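Local coordinates for periplasmic oligopeptide-binding protein (Burkholderia pseudomallei, PDB 3ZS6) that probably binds oligopeptides in the periplasm as the solute-binding component of an ABC transport system, at residues A[256-262]-A[472-478]; A[237-242]-A[295-299]; A[307-313]-A[411-417]. All coordinates share one frame; numbering follows the deposited sequence.

Contact 1: residues A[256-262]-A[472-478]; sequences GLQLATY and LFQYSAD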
loop_
_atom_site.group_PDB
_atom_site.type_symbol
_atom_site.label_atom_id
_atom_site.label_comp_id
_atom_site.label_asym_id
_atom_site.label_seq_id
_atom_site.Cartn_x
_atom_site.Cartn_y
_atom_site.Cartn_z
ATOM N N GLY A 256 -15.314 -9.216 0.945
ATOM C CA GLY A 256 -15.224 -8.267 -0.150
ATOM C C GLY A 256 -13.879 -8.350 -0.862
ATOM O O GLY A 256 -12.970 -9.050 -0.416
ATOM N N LEU A 257 -13.756 -7.637 -1.975
ATOM C CA LEU A 257 -12.475 -7.488 -2.652
ATOM C C LEU A 257 -11.901 -6.107 -2.334
ATOM O O LEU A 257 -12.638 -5.177 -2.003
ATOM C CB LEU A 257 -12.644 -7.651 -4.161
ATOM C CG LEU A 257 -13.081 -9.018 -4.689
ATOM C CD1 LEU A 257 -13.568 -8.897 -6.130
ATOM C CD2 LEU A 257 -11.957 -10.040 -4.576
ATOM N N GLN A 258 -10.584 -5.978 -2.429
ATOM C CA GLN A 258 -9.930 -4.700 -2.175
ATOM C C GLN A 258 -9.365 -4.114 -3.460
ATOM O O GLN A 258 -9.225 -4.829 -4.452
ATOM C CB GLN A 258 -8.823 -4.871 -1.135
ATOM C CG GLN A 258 -9.324 -4.724 0.298
ATOM C CD GLN A 258 -8.403 -5.373 1.311
ATOM O OE1 GLN A 258 -7.495 -6.122 0.949
ATOM N NE2 GLN A 258 -8.637 -5.095 2.590
ATOM N N LEU A 259 -9.060 -2.815 -3.443
ATOM C CA LEU A 259 -8.349 -2.188 -4.552
ATOM C C LEU A 259 -6.866 -2.457 -4.333
ATOM O O LEU A 259 -6.107 -1.573 -3.929
ATOM C CB LEU A 259 -8.624 -0.681 -4.621
ATOM C CG LEU A 259 -10.005 -0.240 -5.122
ATOM C CD1 LEU A 259 -10.180 1.283 -5.021
ATOM C CD2 LEU A 259 -10.255 -0.725 -6.555
ATOM N N ALA A 260 -6.463 -3.696 -4.583
ATOM C CA ALA A 260 -5.121 -4.135 -4.241
ATOM C C ALA A 260 -4.756 -5.343 -5.096
ATOM O O ALA A 260 -5.606 -6.190 -5.375
ATOM C CB ALA A 260 -5.044 -4.472 -2.738
ATOM N N THR A 261 -3.497 -5.413 -5.516
ATOM C CA THR A 261 -3.050 -6.452 -6.444
ATOM C C THR A 261 -1.881 -7.249 -5.870
ATOM O O THR A 261 -0.904 -6.678 -5.381
ATOM C CB THR A 261 -2.621 -5.826 -7.798
ATOM O OG1 THR A 261 -3.704 -5.057 -8.335
ATOM C CG2 THR A 261 -2.214 -6.905 -8.814
ATOM N N TYR A 262 -1.995 -8.571 -5.942
ATOM C CA TYR A 262 -0.962 -9.491 -5.492
ATOM C C TYR A 262 -0.145 -9.865 -6.729
ATOM O O TYR A 262 -0.703 -10.262 -7.759
ATOM C CB TYR A 262 -1.629 -10.732 -4.888
ATOM C CG TYR A 262 -0.738 -11.733 -4.167
ATOM C CD1 TYR A 262 0.199 -12.495 -4.858
ATOM C CD2 TYR A 262 -0.884 -11.960 -2.804
ATOM C CE1 TYR A 262 0.993 -13.431 -4.198
ATOM C CE2 TYR A 262 -0.102 -12.897 -2.140
ATOM C CZ TYR A 262 0.834 -13.631 -2.841
ATOM O OH TYR A 262 1.616 -14.565 -2.182
ATOM N N LEU A 472 -0.899 -11.686 -10.209
ATOM C CA LEU A 472 -1.494 -12.990 -9.944
ATOM C C LEU A 472 -3.000 -12.910 -9.687
ATOM O O LEU A 472 -3.779 -13.608 -10.334
ATOM C CB LEU A 472 -0.801 -13.673 -8.753
ATOM C CG LEU A 472 0.663 -14.061 -8.984
ATOM C CD1 LEU A 472 1.272 -14.683 -7.731
ATOM C CD2 LEU A 472 0.779 -15.009 -10.185
ATOM N N PHE A 473 -3.409 -12.081 -8.730
ATOM C CA PHE A 473 -4.826 -11.926 -8.443
ATOM C C PHE A 473 -5.122 -10.665 -7.650
ATOM O O PHE A 473 -4.216 -10.007 -7.123
ATOM C CB PHE A 473 -5.375 -13.159 -7.705
ATOM C CG PHE A 473 -4.613 -13.509 -6.466
ATOM C CD1 PHE A 473 -4.847 -12.826 -5.282
ATOM C CD2 PHE A 473 -3.654 -14.520 -6.482
ATOM C CE1 PHE A 473 -4.142 -13.139 -4.128
ATOM C CE2 PHE A 473 -2.944 -14.840 -5.329
ATOM C CZ PHE A 473 -3.184 -14.142 -4.149
ATOM N N GLN A 474 -6.405 -10.327 -7.580
ATOM C CA GLN A 474 -6.854 -9.205 -6.779
ATOM C C GLN A 474 -7.020 -9.668 -5.341
ATOM O O GLN A 474 -7.644 -10.699 -5.093
ATOM C CB GLN A 474 -8.189 -8.675 -7.313
ATOM C CG GLN A 474 -8.718 -7.451 -6.561
ATOM C CD GLN A 474 -9.963 -6.882 -7.217
ATOM O OE1 GLN A 474 -10.409 -7.375 -8.254
ATOM N NE2 GLN A 474 -10.526 -5.837 -6.617
ATOM N N TYR A 475 -6.454 -8.918 -4.398
ATOM C CA TYR A 475 -6.596 -9.236 -2.975
ATOM C C TYR A 475 -8.055 -9.341 -2.543
ATOM O O TYR A 475 -8.901 -8.563 -2.980
ATOM C CB TYR A 475 -5.934 -8.171 -2.095
ATOM C CG TYR A 475 -4.459 -8.374 -1.838
ATOM C CD1 TYR A 475 -3.508 -7.821 -2.685
ATOM C CD2 TYR A 475 -4.017 -9.097 -0.733
ATOM C CE1 TYR A 475 -2.151 -7.981 -2.446
ATOM C CE2 TYR A 475 -2.661 -9.268 -0.487
ATOM C CZ TYR A 475 -1.735 -8.708 -1.350
ATOM O OH TYR A 475 -0.388 -8.871 -1.116
ATOM N N SER A 476 -8.326 -10.305 -1.670
ATOM C CA SER A 476 -9.607 -10.414 -0.984
ATOM C C SER A 476 -9.518 -9.685 0.360
ATOM O O SER A 476 -8.506 -9.777 1.050
ATOM C CB SER A 476 -9.954 -11.884 -0.762
ATOM O OG SER A 476 -10.942 -12.037 0.239
ATOM N N ALA A 477 -10.580 -8.965 0.721
ATOM C CA ALA A 477 -10.623 -8.177 1.953
ATOM C C ALA A 477 -11.066 -9.001 3.168
ATOM O O ALA A 477 -11.151 -8.482 4.291
ATOM C CB ALA A 477 -11.567 -6.983 1.769
ATOM N N ASP A 478 -11.362 -10.274 2.929
ATOM C CA ASP A 478 -11.880 -11.173 3.953
ATOM C C ASP A 478 -11.043 -11.170 5.223
ATOM O O ASP A 478 -9.836 -11.414 5.187
ATOM C CB ASP A 478 -11.974 -12.606 3.415
ATOM C CG ASP A 478 -13.047 -12.765 2.348
ATOM O OD1 ASP A 478 -13.529 -11.743 1.822
ATOM O OD2 ASP A 478 -13.387 -13.921 2.022
#
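Strand 260-262 runs antiparallel to strand 472-476, their short axes 134° apart, with Tyr262 and Phe473 as a hydrogen-bonded pair and Thr261 and Gln474 as a non-hydrogen-bonded one. The pairing belongs to a mixed sheet of this periplasmic binding protein and holds a classic beta bulge, where Leu472 and Phe473 both face Tyr262. Tyr262 O takes Leu472 N at 2.8 Å, and Phe473 N more weakly. The chain turns a corner at Leu259, the centre of an inverse gamma turn. Gln474 bridges this corner. Its extended chain, with CG anti to the backbone N (chi1 -178°), carries NE2 to within 2.7 Å of Gln258 O. That bond is nearly straight, but the amide N comes from above the carbonyl plane.

Tyr262 and Phe473 point the same way and form an offset stack, centroids 4.5 Å apart and planes at 25°. Phe473 CZ lies over one face of the tyrosine ring, while Leu472 CD1 sits at its edge. The tyrosine hydroxyl is hydrogen-bonded to His361. The Tyr475 side chain crosses that of Tyr262 at about a right angle, with OH near CD2. Its ring packs on an apolar side chain of the bound peptide, so this sheet contributes to the ligand site. Before the corner, Gly256 O accepts from Ala477 N at 2.6 Å, and Gly256 N donates to Asp478 OD1 at 3.2 Å, nearly along the C-O bond.

Contact 2: residues A[237-242]-A[295-299]; sequences IPAGGF and ITQAG
A type II beta turn, Pro238 to Gly241, docks on the C-terminal end of helix 288-296. The turn leads directly into helix 242-249, so the contact joins the end of one helix to the start of another. Gly240 has positive phi at the third position of the turn, and Gln297 has positive phi as the chain leaves the helix.

The central bond runs from Gly240 N to Thr296 O, 3.1 Å long and almost straight at the hydrogen. A water also donates to Thr296 O, at 3.0 Å. The same water donates to Pro238 O and accepts from Phe242 N. Thus one carbonyl at the helix end is gripped by a direct bond and by a water that ties it to Pro238 O, at the start of the turn, and to Phe242 N, just after it.

Side chains add little apolar packing. Ala239 CB rests against Ile295 O. Ile237 CD1 reaches Ala298 CB only loosely, at 4.3 Å. The Phe242 side chain leaves its backbone with CG anti to the N (chi1 -175°), and its CB lies 3.3 Å from Gln297 O. Its ring continues past this carbonyl obliquely toward Ala298 CA. The ring and Ala298 also touch Asp478 of strand 470-480, which places the contact beside the sheet that contains this strand.

Gln297 turns its amide toward Gly240, while its NE2 is hydrogen-bonded to Ser293 O in the helix that it follows. Its chain is extended beyond CG, and the other amide atom, OE1, comes to 3.2 Å from Gly240 CA.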
loop_
_atom_site.group_PDB
_atom_site.type_symbol
_atom_site.label_atom_id
_atom_site.label_comp_id
_atom_site.label_asym_id
_atom_site.label_seq_id
_atom_site.Cartn_x
_atom_site.Cartn_y
_atom_site.Cartn_z
ATOM N N ILE A 237 -7.682 -14.036 6.616
ATOM C CA ILE A 237 -7.992 -15.397 7.057
ATOM C C ILE A 237 -7.011 -16.367 6.392
ATOM O O ILE A 237 -6.446 -16.046 5.352
ATOM C CB ILE A 237 -9.428 -15.810 6.686
ATOM C CG1 ILE A 237 -9.722 -15.480 5.222
ATOM C CG2 ILE A 237 -10.446 -15.116 7.600
ATOM C CD1 ILE A 237 -10.951 -16.184 4.690
ATOM N N PRO A 238 -6.810 -17.555 6.983
ATOM C CA PRO A 238 -5.883 -18.521 6.371
ATOM C C PRO A 238 -6.332 -18.947 4.978
ATOM O O PRO A 238 -7.525 -19.112 4.734
ATOM C CB PRO A 238 -5.941 -19.729 7.317
ATOM C CG PRO A 238 -6.498 -19.197 8.610
ATOM C CD PRO A 238 -7.414 -18.067 8.226
ATOM N N ALA A 239 -5.377 -19.140 4.078
ATOM C CA ALA A 239 -5.675 -19.672 2.752
ATOM C C ALA A 239 -6.383 -21.018 2.862
ATOM O O ALA A 239 -6.043 -21.833 3.721
ATOM C CB ALA A 239 -4.394 -19.810 1.937
ATOM N N GLY A 240 -7.361 -21.242 1.987
ATOM C CA GLY A 240 -8.121 -22.481 1.958
ATOM C C GLY A 240 -9.110 -22.661 3.097
ATOM O O GLY A 240 -9.769 -23.696 3.194
ATOM N N GLY A 241 -9.221 -21.654 3.962
ATOM C CA GLY A 241 -10.035 -21.776 5.159
ATOM C C GLY A 241 -11.429 -21.172 5.090
ATOM O O GLY A 241 -12.232 -21.391 5.992
ATOM N N PHE A 242 -11.718 -20.415 4.036
ATOM C CA PHE A 242 -12.997 -19.718 3.926
ATOM C C PHE A 242 -14.197 -20.579 4.326
ATOM O O PHE A 242 -15.061 -20.132 5.081
ATOM C CB PHE A 242 -13.214 -19.161 2.516
ATOM C CG PHE A 242 -14.463 -18.330 2.389
ATOM C CD1 PHE A 242 -15.694 -18.931 2.180
ATOM C CD2 PHE A 242 -14.408 -16.950 2.503
ATOM C CE1 PHE A 242 -16.844 -18.170 2.069
ATOM C CE2 PHE A 242 -15.557 -16.179 2.396
ATOM C CZ PHE A 242 -16.774 -16.789 2.176
ATOM N N ILE A 295 -6.313 -22.895 -4.159
ATOM C CA ILE A 295 -5.309 -22.586 -3.145
ATOM C C ILE A 295 -5.735 -21.453 -2.202
ATOM O O ILE A 295 -5.792 -21.643 -0.987
ATOM C CB ILE A 295 -3.945 -22.248 -3.773
ATOM C CG1 ILE A 295 -3.545 -23.322 -4.788
ATOM C CG2 ILE A 295 -2.888 -22.123 -2.695
ATOM C CD1 ILE A 295 -3.442 -24.703 -4.201
ATOM N N THR A 296 -6.023 -20.282 -2.760
ATOM C CA THR A 296 -6.402 -19.130 -1.937
ATOM C C THR A 296 -7.842 -19.261 -1.423
ATOM O O THR A 296 -8.089 -19.176 -0.215
ATOM C CB THR A 296 -6.198 -17.796 -2.689
ATOM O OG1 THR A 296 -7.118 -17.704 -3.782
ATOM C CG2 THR A 296 -4.758 -17.707 -3.231
ATOM N N GLN A 297 -8.779 -19.466 -2.345
ATOM C CA GLN A 297 -10.166 -19.826 -2.013
ATOM C C GLN A 297 -10.941 -18.782 -1.213
ATOM O O GLN A 297 -11.953 -19.099 -0.572
ATOM C CB GLN A 297 -10.212 -21.169 -1.276
ATOM C CG GLN A 297 -9.588 -22.310 -2.060
ATOM C CD GLN A 297 -9.963 -23.669 -1.500
ATOM O OE1 GLN A 297 -9.737 -23.959 -0.330
ATOM N NE2 GLN A 297 -10.558 -24.502 -2.337
ATOM N N ALA A 298 -10.487 -17.540 -1.248
ATOM C CA ALA A 298 -11.170 -16.502 -0.497
ATOM C C ALA A 298 -11.822 -15.476 -1.424
ATOM O O ALA A 298 -12.040 -14.329 -1.039
ATOM C CB ALA A 298 -10.212 -15.835 0.489
ATOM N N GLY A 299 -12.140 -15.906 -2.644
ATOM C CA GLY A 299 -12.775 -15.042 -3.622
ATOM C C GLY A 299 -11.829 -14.236 -4.503
ATOM O O GLY A 299 -12.277 -13.422 -5.314
HETATM O O HOH W 1 -9.645 -19.049 2.301
#

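Contact 3: residues A[307-313]-A[411-417]; sequences MPKGVKG and NDAMTFF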
loop_
_atom_site.group_PDB
_atom_site.type_symbol
_atom_site.label_atom_id
_atom_site.label_comp_id
_atom_site.label_asym_id
_atom_site.label_seq_id
_atom_site.Cartn_x
_atom_site.Cartn_y
_atom_site.Cartn_z
ATOM N N MET A 307 -4.009 -2.953 -12.660
ATOM C CA MET A 307 -5.281 -2.293 -12.362
ATOM C C MET A 307 -6.373 -3.294 -11.988
ATOM O O MET A 307 -6.797 -4.093 -12.822
ATOM C CB MET A 307 -5.768 -1.455 -13.560
ATOM C CG MET A 307 -4.773 -0.435 -14.094
ATOM S SD MET A 307 -4.431 0.909 -12.938
ATOM C CE MET A 307 -3.009 1.647 -13.733
ATOM N N PRO A 308 -6.851 -3.240 -10.736
ATOM C CA PRO A 308 -7.986 -4.091 -10.354
ATOM C C PRO A 308 -9.243 -3.609 -11.071
ATOM O O PRO A 308 -9.384 -2.408 -11.296
ATOM C CB PRO A 308 -8.128 -3.852 -8.841
ATOM C CG PRO A 308 -6.901 -3.084 -8.418
ATOM C CD PRO A 308 -6.408 -2.366 -9.640
ATOM N N LYS A 309 -10.132 -4.520 -11.451
ATOM C CA LYS A 309 -11.389 -4.094 -12.047
ATOM C C LYS A 309 -12.102 -3.178 -11.053
ATOM O O LYS A 309 -12.193 -3.494 -9.866
ATOM C CB LYS A 309 -12.265 -5.300 -12.389
ATOM C CG LYS A 309 -13.619 -4.929 -12.983
ATOM C CD LYS A 309 -14.527 -6.144 -13.133
ATOM C CE LYS A 309 -13.978 -7.142 -14.142
ATOM N NZ LYS A 309 -14.950 -8.244 -14.407
ATOM N N GLY A 310 -12.578 -2.031 -11.525
ATOM C CA GLY A 310 -13.301 -1.116 -10.661
ATOM C C GLY A 310 -12.555 0.147 -10.259
ATOM O O GLY A 310 -13.170 1.113 -9.811
ATOM N N VAL A 311 -11.234 0.153 -10.405
ATOM C CA VAL A 311 -10.466 1.336 -10.047
ATOM C C VAL A 311 -10.755 2.485 -11.018
ATOM O O VAL A 311 -10.786 2.290 -12.230
ATOM C CB VAL A 311 -8.955 1.045 -10.011
ATOM C CG1 VAL A 311 -8.407 0.851 -11.434
ATOM C CG2 VAL A 311 -8.220 2.163 -9.286
ATOM N N LYS A 312 -10.972 3.680 -10.479
ATOM C CA LYS A 312 -11.240 4.854 -11.302
ATOM C C LYS A 312 -10.034 5.255 -12.161
ATOM O O LYS A 312 -8.888 5.039 -11.780
ATOM C CB LYS A 312 -11.650 6.034 -10.421
ATOM C CG LYS A 312 -12.932 5.827 -9.640
ATOM C CD LYS A 312 -13.148 6.980 -8.680
ATOM C CE LYS A 312 -14.283 6.690 -7.699
ATOM N NZ LYS A 312 -15.615 6.626 -8.359
ATOM N N GLY A 313 -10.297 5.850 -13.318
ATOM C CA GLY A 313 -9.226 6.360 -14.159
ATOM C C GLY A 313 -8.780 5.480 -15.322
ATOM O O GLY A 313 -8.057 5.948 -16.199
ATOM N N ASN A 411 -8.274 6.256 -4.768
ATOM C CA ASN A 411 -9.037 5.555 -5.792
ATOM C C ASN A 411 -8.862 6.184 -7.159
ATOM O O ASN A 411 -9.771 6.823 -7.683
ATOM C CB ASN A 411 -10.523 5.469 -5.423
ATOM C CG ASN A 411 -11.308 4.572 -6.373
ATOM O OD1 ASN A 411 -10.800 4.143 -7.414
ATOM N ND2 ASN A 411 -12.557 4.292 -6.021
ATOM N N ASP A 412 -7.671 6.015 -7.719
ATOM C CA ASP A 412 -7.402 6.417 -9.086
ATOM C C ASP A 412 -6.244 5.599 -9.635
ATOM O O ASP A 412 -5.335 5.212 -8.893
ATOM C CB ASP A 412 -7.087 7.907 -9.184
ATOM C CG ASP A 412 -6.823 8.342 -10.614
ATOM O OD1 ASP A 412 -7.798 8.435 -11.388
ATOM O OD2 ASP A 412 -5.642 8.570 -10.972
ATOM N N ALA A 413 -6.278 5.340 -10.937
ATOM C CA ALA A 413 -5.281 4.476 -11.565
ATOM C C ALA A 413 -3.845 4.940 -11.316
ATOM O O ALA A 413 -2.915 4.135 -11.375
ATOM C CB ALA A 413 -5.553 4.352 -13.069
ATOM N N MET A 414 -3.665 6.231 -11.044
ATOM C CA MET A 414 -2.324 6.783 -10.848
ATOM C C MET A 414 -1.545 6.080 -9.726
ATOM O O MET A 414 -0.325 5.997 -9.780
ATOM C CB MET A 414 -2.376 8.296 -10.581
ATOM C CG MET A 414 -2.540 9.161 -11.842
ATOM S SD MET A 414 -1.318 8.846 -13.148
ATOM C CE MET A 414 0.169 9.520 -12.430
ATOM N N THR A 415 -2.241 5.590 -8.705
ATOM C CA THR A 415 -1.540 4.949 -7.592
ATOM C C THR A 415 -0.785 3.698 -8.056
ATOM O O THR A 415 0.277 3.368 -7.521
ATOM C CB THR A 415 -2.476 4.611 -6.414
ATOM O OG1 THR A 415 -1.713 4.040 -5.344
ATOM C CG2 THR A 415 -3.573 3.635 -6.834
ATOM N N PHE A 416 -1.318 3.014 -9.062
ATOM C CA PHE A 416 -0.673 1.802 -9.560
ATOM C C PHE A 416 0.472 2.141 -10.518
ATOM O O PHE A 416 1.465 1.404 -10.617
ATOM C CB PHE A 416 -1.705 0.861 -10.190
ATOM C CG PHE A 416 -2.627 0.224 -9.185
ATOM C CD1 PHE A 416 -2.195 -0.844 -8.406
ATOM C CD2 PHE A 416 -3.908 0.716 -8.984
ATOM C CE1 PHE A 416 -3.032 -1.432 -7.468
ATOM C CE2 PHE A 416 -4.750 0.140 -8.039
ATOM C CZ PHE A 416 -4.311 -0.930 -7.279
ATOM N N PHE A 417 0.353 3.273 -11.209
ATOM C CA PHE A 417 1.456 3.748 -12.037
ATOM C C PHE A 417 2.720 4.057 -11.216
ATOM O O PHE A 417 3.819 4.071 -11.762
ATOM C CB PHE A 417 1.040 4.948 -12.907
ATOM C CG PHE A 417 0.298 4.560 -14.179
ATOM C CD1 PHE A 417 0.964 3.940 -15.229
ATOM C CD2 PHE A 417 -1.060 4.841 -14.329
ATOM C CE1 PHE A 417 0.285 3.583 -16.403
ATOM C CE2 PHE A 417 -1.745 4.498 -15.492
ATOM C CZ PHE A 417 -1.072 3.859 -16.533
#
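The turn before the short helix 414-417 is packed against a loop that itself holds a type II beta turn, Pro308 to Val311. Across the contact, Lys312 N donates to Asn411 OD1 at 3.1 Å in an almost straight bond. The Asn411 amide reaches this N-H because CG lies anti to its backbone N (chi1 -172°). The aliphatic part of Lys312 crosses the amide at about a right angle, with CE 3.4 Å from ND2. Next along, Lys312 O receives Ala413 N in a weak, bent bond.

Asp412 caps the weakly bonded helix: its OD2 accepts from Met414 N at 3.1 Å, met from above the carboxylate plane. The same oxygen makes a salt bridge with Arg452, in helix 449-464.

The apolar half is built on Met307, Pro308 and Phe416. Pro308 CD sits over one face of the Phe416 ring, 3.4 Å from CE2, and Val311 CG2 lies at the ring's edge. Met307 bends at chi2 (-67°) and runs alongside Phe416, pointing the other way. Its SD makes an oblique Met-aromatic contact with that ring and touches Ala413 CB at 3.6 Å. The methyl CE goes further, over one face of Phe417, in a CH-pi contact 4.0 Å from the centroid.

The chemistry is therefore divided. One straight bond to the Asn411 amide and one weak backbone bond hold the Lys312 backbone, while sulfur, methyl and ring contacts fill the buried Met307 end. Asp412 answers both a helix N-H and an arginine, an arrangement likely to keep its carboxylate charged.

How the contacts relate
Contact 1 lies between the other two. Its centre is about 12 Å from that of contact 2 and about 13 Å from that of contact 3, while contacts 2 and 3 are about 25 Å apart, centre to centre, and do not touch. Strand 470-480 links contacts 1 and 2: Ser476 OG probably hydrogen-bonds to Ala298 O at 2.8 Å. On the other flank, Thr261 and Gln474 pack on Pro308, and Leu259 packs on Asn411. Along the chain, the segments of contacts 1 and 2 alternate, whereas both segments of contact 3 fall between those of contact 1. Chain regions far apart in sequence thus converge on the sheet that meets the bound peptide.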